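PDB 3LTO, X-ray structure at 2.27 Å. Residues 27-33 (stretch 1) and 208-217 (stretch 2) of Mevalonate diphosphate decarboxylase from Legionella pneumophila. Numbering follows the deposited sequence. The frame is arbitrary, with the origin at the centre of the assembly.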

ATOM      1  N   PRO A  27      -5.917   5.623   2.530  1.00 12.73           N
ATOM      2  CA  PRO A  27      -6.212   7.055   2.385  1.00 12.07           C
ATOM      3  C   PRO A  27      -6.658   7.402   0.971  1.00 10.87           C
ATOM      4  O   PRO A  27      -6.142   6.848   0.003  1.00 10.90           O
ATOM      5  N   ASP A  28      -7.620   8.311   0.850  1.00  9.52           N
ATOM      6  CA  ASP A  28      -8.104   8.712  -0.465  1.00 10.39           C
ATOM      7  C   ASP A  28      -7.024   9.459  -1.221  1.00 10.56           C
ATOM      8  O   ASP A  28      -6.992   9.458  -2.453  1.00 10.46           O
ATOM      9  N   ASN A  29      -6.132  10.107  -0.485  1.00  9.40           N
ATOM     10  CA  ASN A  29      -5.033  10.787  -1.137  1.00  9.67           C
ATOM     11  C   ASN A  29      -3.796  10.690  -0.278  1.00 10.08           C
ATOM     12  O   ASN A  29      -3.875  10.424   0.918  1.00 10.77           O
ATOM     13  N   SER A  30      -2.647  10.866  -0.908  1.00  7.98           N
ATOM     14  CA  SER A  30      -1.392  10.803  -0.197  1.00  8.21           C
ATOM     15  C   SER A  30      -1.280  12.009   0.722  1.00  8.30           C
ATOM     16  O   SER A  30      -2.058  12.970   0.619  1.00  7.32           O
ATOM     17  N   SER A  31      -0.305  11.946   1.621  1.00  6.25           N
ATOM     18  CA  SER A  31      -0.041  13.031   2.551  1.00  6.51           C
ATOM     19  C   SER A  31       1.466  13.160   2.753  1.00  7.79           C
ATOM     20  O   SER A  31       2.200  12.171   2.680  1.00  9.93           O
ATOM     21  N   LEU A  32       1.922  14.390   2.978  1.00  8.53           N
ATOM     22  CA  LEU A  32       3.338  14.692   3.184  1.00  9.76           C
ATOM     23  C   LEU A  32       3.507  15.562   4.431  1.00 11.32           C
ATOM     24  O   LEU A  32       2.865  16.611   4.553  1.00 10.44           O
ATOM     25  N   SER A  33       4.379  15.145   5.346  1.00  9.90           N
ATOM     26  CA  SER A  33       4.578  15.911   6.564  1.00 11.84           C
ATOM     27  C   SER A  33       6.036  16.052   6.980  1.00 12.51           C
ATOM     28  O   SER A  33       6.898  15.283   6.554  1.00 12.18           O
ATOM     29  N   ARG A 208     -12.000  16.903  -3.097  1.00 13.71           N
ATOM     30  CA  ARG A 208     -10.865  17.248  -2.240  1.00 13.23           C
ATOM     31  C   ARG A 208      -9.558  16.469  -2.494  1.00 12.94           C
ATOM     32  O   ARG A 208      -8.469  17.057  -2.523  1.00 14.63           O
ATOM     33  N   SER A 209      -9.655  15.160  -2.691  1.00  9.95           N
ATOM     34  CA  SER A 209      -8.468  14.353  -2.931  1.00  8.95           C
ATOM     35  C   SER A 209      -7.816  14.666  -4.274  1.00 10.23           C
ATOM     36  O   SER A 209      -6.595  14.605  -4.403  1.00  9.34           O
ATOM     37  N   GLU A 210      -8.619  14.999  -5.279  1.00 10.09           N
ATOM     38  CA  GLU A 210      -8.060  15.342  -6.586  1.00 12.38           C
ATOM     39  C   GLU A 210      -7.160  16.561  -6.434  1.00 11.16           C
ATOM     40  O   GLU A 210      -6.058  16.601  -6.977  1.00 12.78           O
ATOM     41  N   ARG A 211      -7.638  17.559  -5.698  1.00 10.16           N
ATOM     42  CA  ARG A 211      -6.859  18.774  -5.479  1.00 11.51           C
ATOM     43  C   ARG A 211      -5.586  18.491  -4.672  1.00 10.96           C
ATOM     44  O   ARG A 211      -4.515  19.033  -4.970  1.00 12.12           O
ATOM     45  N   ALA A 212      -5.707  17.641  -3.654  1.00 10.87           N
ATOM     46  CA  ALA A 212      -4.571  17.287  -2.806  1.00 11.62           C
ATOM     47  C   ALA A 212      -3.463  16.612  -3.611  1.00 12.73           C
ATOM     48  O   ALA A 212      -2.276  16.871  -3.392  1.00 11.10           O
ATOM     49  N   GLU A 213      -3.852  15.729  -4.528  1.00 13.43           N
ATOM     50  CA  GLU A 213      -2.881  15.026  -5.359  1.00 12.49           C
ATOM     51  C   GLU A 213      -2.234  16.018  -6.313  1.00 12.90           C
ATOM     52  O   GLU A 213      -1.024  15.975  -6.540  1.00 12.50           O
ATOM     53  N   ALA A 214      -3.046  16.916  -6.866  1.00 11.03           N
ATOM     54  CA  ALA A 214      -2.543  17.926  -7.790  1.00 12.51           C
ATOM     55  C   ALA A 214      -1.571  18.856  -7.061  1.00 12.62           C
ATOM     56  O   ALA A 214      -0.573  19.293  -7.633  1.00 13.10           O
ATOM     57  N   ASN A 215      -1.866  19.159  -5.800  1.00 12.04           N
ATOM     58  CA  ASN A 215      -0.996  20.031  -5.020  1.00 13.99           C
ATOM     59  C   ASN A 215       0.289  19.319  -4.635  1.00 14.29           C
ATOM     60  O   ASN A 215       1.347  19.940  -4.550  1.00 15.23           O
ATOM     61  N   LEU A 216       0.187  18.015  -4.397  1.00 14.15           N
ATOM     62  CA  LEU A 216       1.341  17.207  -4.025  1.00 15.16           C
ATOM     63  C   LEU A 216       2.349  17.157  -5.168  1.00 15.05           C
ATOM     64  O   LEU A 216       3.555  17.267  -4.952  1.00 15.30           O
ATOM     65  N   LYS A 217       1.845  16.983  -6.384  1.00 15.23           N
ATOM     66  CA  LYS A 217       2.706  16.932  -7.558  1.00 16.88           C
ATOM     67  C   LYS A 217       3.430  18.263  -7.701  1.00 15.39           C
ATOM     68  O   LYS A 217       4.624  18.296  -7.989  1.00 15.64           O
TER

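Which side chains point across the contact? From the loop and strand, Asn-29, Ser-30 and Leu-32 aim their CA-to-CB bonds toward the helix, while Ser-31, between them, points away. The helix answers with Ser-209, Ala-212 and Leu-216, residues spaced three or four apart and so on one face.

How does Asn-29 fit against the helix? Its chi1 is p, and the amide sends its two ends to different partners. OD1 accepts a hydrogen bond from Ser-209 OG (2.9 Å), whose m rotamer also leaves OG 3.2 Å from Asp-28 CB. ND2 of Asn-29 lies 3.6 Å from Ala-212 CB and donates to Ser-30 O at 2.7 Å. A water lies 2.8 Å from Asn-29 OD1, within hydrogen-bonding reach, and accepts a weak bond from Arg-208 NE (3.4 Å).

Why does Glu-213 curl? Its CA-to-CB bond runs sideways, but m rotamers at both chi1 and chi2 bring the carboxylate back to the loop. There OE2 accepts a nearly linear hydrogen bond from Ser-30 N (2.8 Å, 171°) and sits 3.4 Å from Asn-29 CB.

What closes the apolar end? Leu-216, chi1 t and chi2 p, places CD2 3.5 Å from Ser-30 CB and CD1 4.3 Å from Leu-32 CB. Leu-32 has the same t, p combination.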

ATOM      1  CB  PRO A  27      -4.887   7.721   2.755  1.00 11.70           C
ATOM      2  CG  PRO A  27      -3.861   6.701   2.294  1.00 12.11           C
ATOM      3  CD  PRO A  27      -4.476   5.394   2.750  1.00 11.67           C
ATOM      4  CB  ASP A  28      -9.371   9.552  -0.330  1.00 11.15           C
ATOM      5  CG  ASP A  28     -10.610   8.697  -0.099  1.00 11.11           C
ATOM      6  OD1 ASP A  28     -10.470   7.517   0.295  1.00 13.93           O
ATOM      7  OD2 ASP A  28     -11.728   9.205  -0.301  1.00 12.61           O
ATOM      8  CB  ASN A  29      -5.366  12.257  -1.465  1.00  9.96           C
ATOM      9  CG  ASN A  29      -5.722  13.080  -0.243  1.00 11.43           C
ATOM     10  OD1 ASN A  29      -6.901  13.319   0.035  1.00 10.62           O
ATOM     11  ND2 ASN A  29      -4.705  13.523   0.493  1.00 10.71           N
ATOM     12  CB  SER A  30      -0.228  10.806  -1.186  1.00  6.56           C
ATOM     13  OG  SER A  30      -0.282   9.673  -2.030  1.00  9.89           O
ATOM     14  CB  SER A  31      -0.756  12.783   3.887  1.00  6.88           C
ATOM     15  OG  SER A  31      -0.372  11.550   4.483  1.00 11.01           O
ATOM     16  CB  LEU A  32       3.896  15.443   1.972  1.00 10.05           C
ATOM     17  CG  LEU A  32       5.335  15.937   2.092  1.00 10.37           C
ATOM     18  CD1 LEU A  32       6.291  14.801   1.802  1.00 13.08           C
ATOM     19  CD2 LEU A  32       5.567  17.060   1.117  1.00 15.77           C
ATOM     20  CB  SER A  33       3.785  15.278   7.711  1.00 11.29           C
ATOM     21  OG  SER A  33       4.236  13.956   7.959  1.00 12.76           O
ATOM     22  CB  ARG A 208     -11.310  17.117  -0.775  1.00 12.85           C
ATOM     23  CG  ARG A 208     -10.206  17.101   0.257  1.00 16.99           C
ATOM     24  CD  ARG A 208      -9.266  18.289   0.150  1.00 15.79           C
ATOM     25  NE  ARG A 208      -8.021  17.966   0.839  1.00 18.10           N
ATOM     26  CZ  ARG A 208      -6.850  18.552   0.619  1.00 15.13           C
ATOM     27  NH1 ARG A 208      -6.736  19.520  -0.284  1.00 15.04           N
ATOM     28  NH2 ARG A 208      -5.782  18.139   1.289  1.00 15.43           N
ATOM     29  CB  SER A 209      -8.812  12.865  -2.835  1.00  8.54           C
ATOM     30  OG  SER A 209      -9.221  12.534  -1.517  1.00  7.85           O
ATOM     31  CB  GLU A 210      -9.170  15.656  -7.590  1.00 14.42           C
ATOM     32  CG  GLU A 210      -9.836  14.437  -8.199  1.00 20.45           C
ATOM     33  CD  GLU A 210     -11.263  14.715  -8.635  1.00 23.50           C
ATOM     34  OE1 GLU A 210     -11.510  15.772  -9.253  1.00 26.40           O
ATOM     35  OE2 GLU A 210     -12.140  13.871  -8.364  1.00 27.65           O
ATOM     36  CB  ARG A 211      -7.706  19.830  -4.755  1.00 11.56           C
ATOM     37  CG  ARG A 211      -8.884  20.353  -5.569  1.00 12.99           C
ATOM     38  CD  ARG A 211      -9.464  21.626  -4.953  1.00 12.54           C
ATOM     39  NE  ARG A 211     -10.063  21.391  -3.641  1.00 13.30           N
ATOM     40  CZ  ARG A 211     -11.214  20.756  -3.440  1.00 10.95           C
ATOM     41  NH1 ARG A 211     -11.895  20.287  -4.471  1.00 12.50           N
ATOM     42  NH2 ARG A 211     -11.690  20.602  -2.208  1.00 11.62           N
ATOM     43  CB  ALA A 212      -5.026  16.362  -1.677  1.00 10.78           C
ATOM     44  CB  GLU A 213      -3.558  13.905  -6.157  1.00 13.45           C
ATOM     45  CG  GLU A 213      -3.961  12.678  -5.338  1.00 13.74           C
ATOM     46  CD  GLU A 213      -2.768  11.949  -4.723  1.00 14.52           C
ATOM     47  OE1 GLU A 213      -1.682  11.947  -5.339  1.00 11.58           O
ATOM     48  OE2 GLU A 213      -2.920  11.360  -3.631  1.00 13.20           O
ATOM     49  CB  ALA A 214      -3.708  18.737  -8.381  1.00 11.35           C
ATOM     50  CB  ASN A 215      -1.701  20.516  -3.755  1.00 14.56           C
ATOM     51  CG  ASN A 215      -2.849  21.448  -4.057  1.00 15.98           C
ATOM     52  OD1 ASN A 215      -2.814  22.189  -5.040  1.00 17.09           O
ATOM     53  ND2 ASN A 215      -3.868  21.435  -3.204  1.00 15.75           N
ATOM     54  CB  LEU A 216       0.898  15.789  -3.666  1.00 13.78           C
ATOM     55  CG  LEU A 216       2.003  14.772  -3.355  1.00 16.69           C
ATOM     56  CD1 LEU A 216       2.944  15.315  -2.270  1.00 11.40           C
ATOM     57  CD2 LEU A 216       1.359  13.451  -2.908  1.00 13.42           C
ATOM     58  CB  LYS A 217       1.889  16.656  -8.826  1.00 20.12           C
ATOM     59  CG  LYS A 217       2.691  16.854 -10.112  1.00 26.23           C
ATOM     60  CD  LYS A 217       1.809  16.831 -11.358  1.00 29.35           C
ATOM     61  CE  LYS A 217       1.525  15.416 -11.824  1.00 33.26           C
ATOM     62  NZ  LYS A 217       2.751  14.739 -12.347  1.00 34.38           N
TER
HETATM   63  O   HOH W   1      -7.879  14.883   2.192  1.00  9.54           O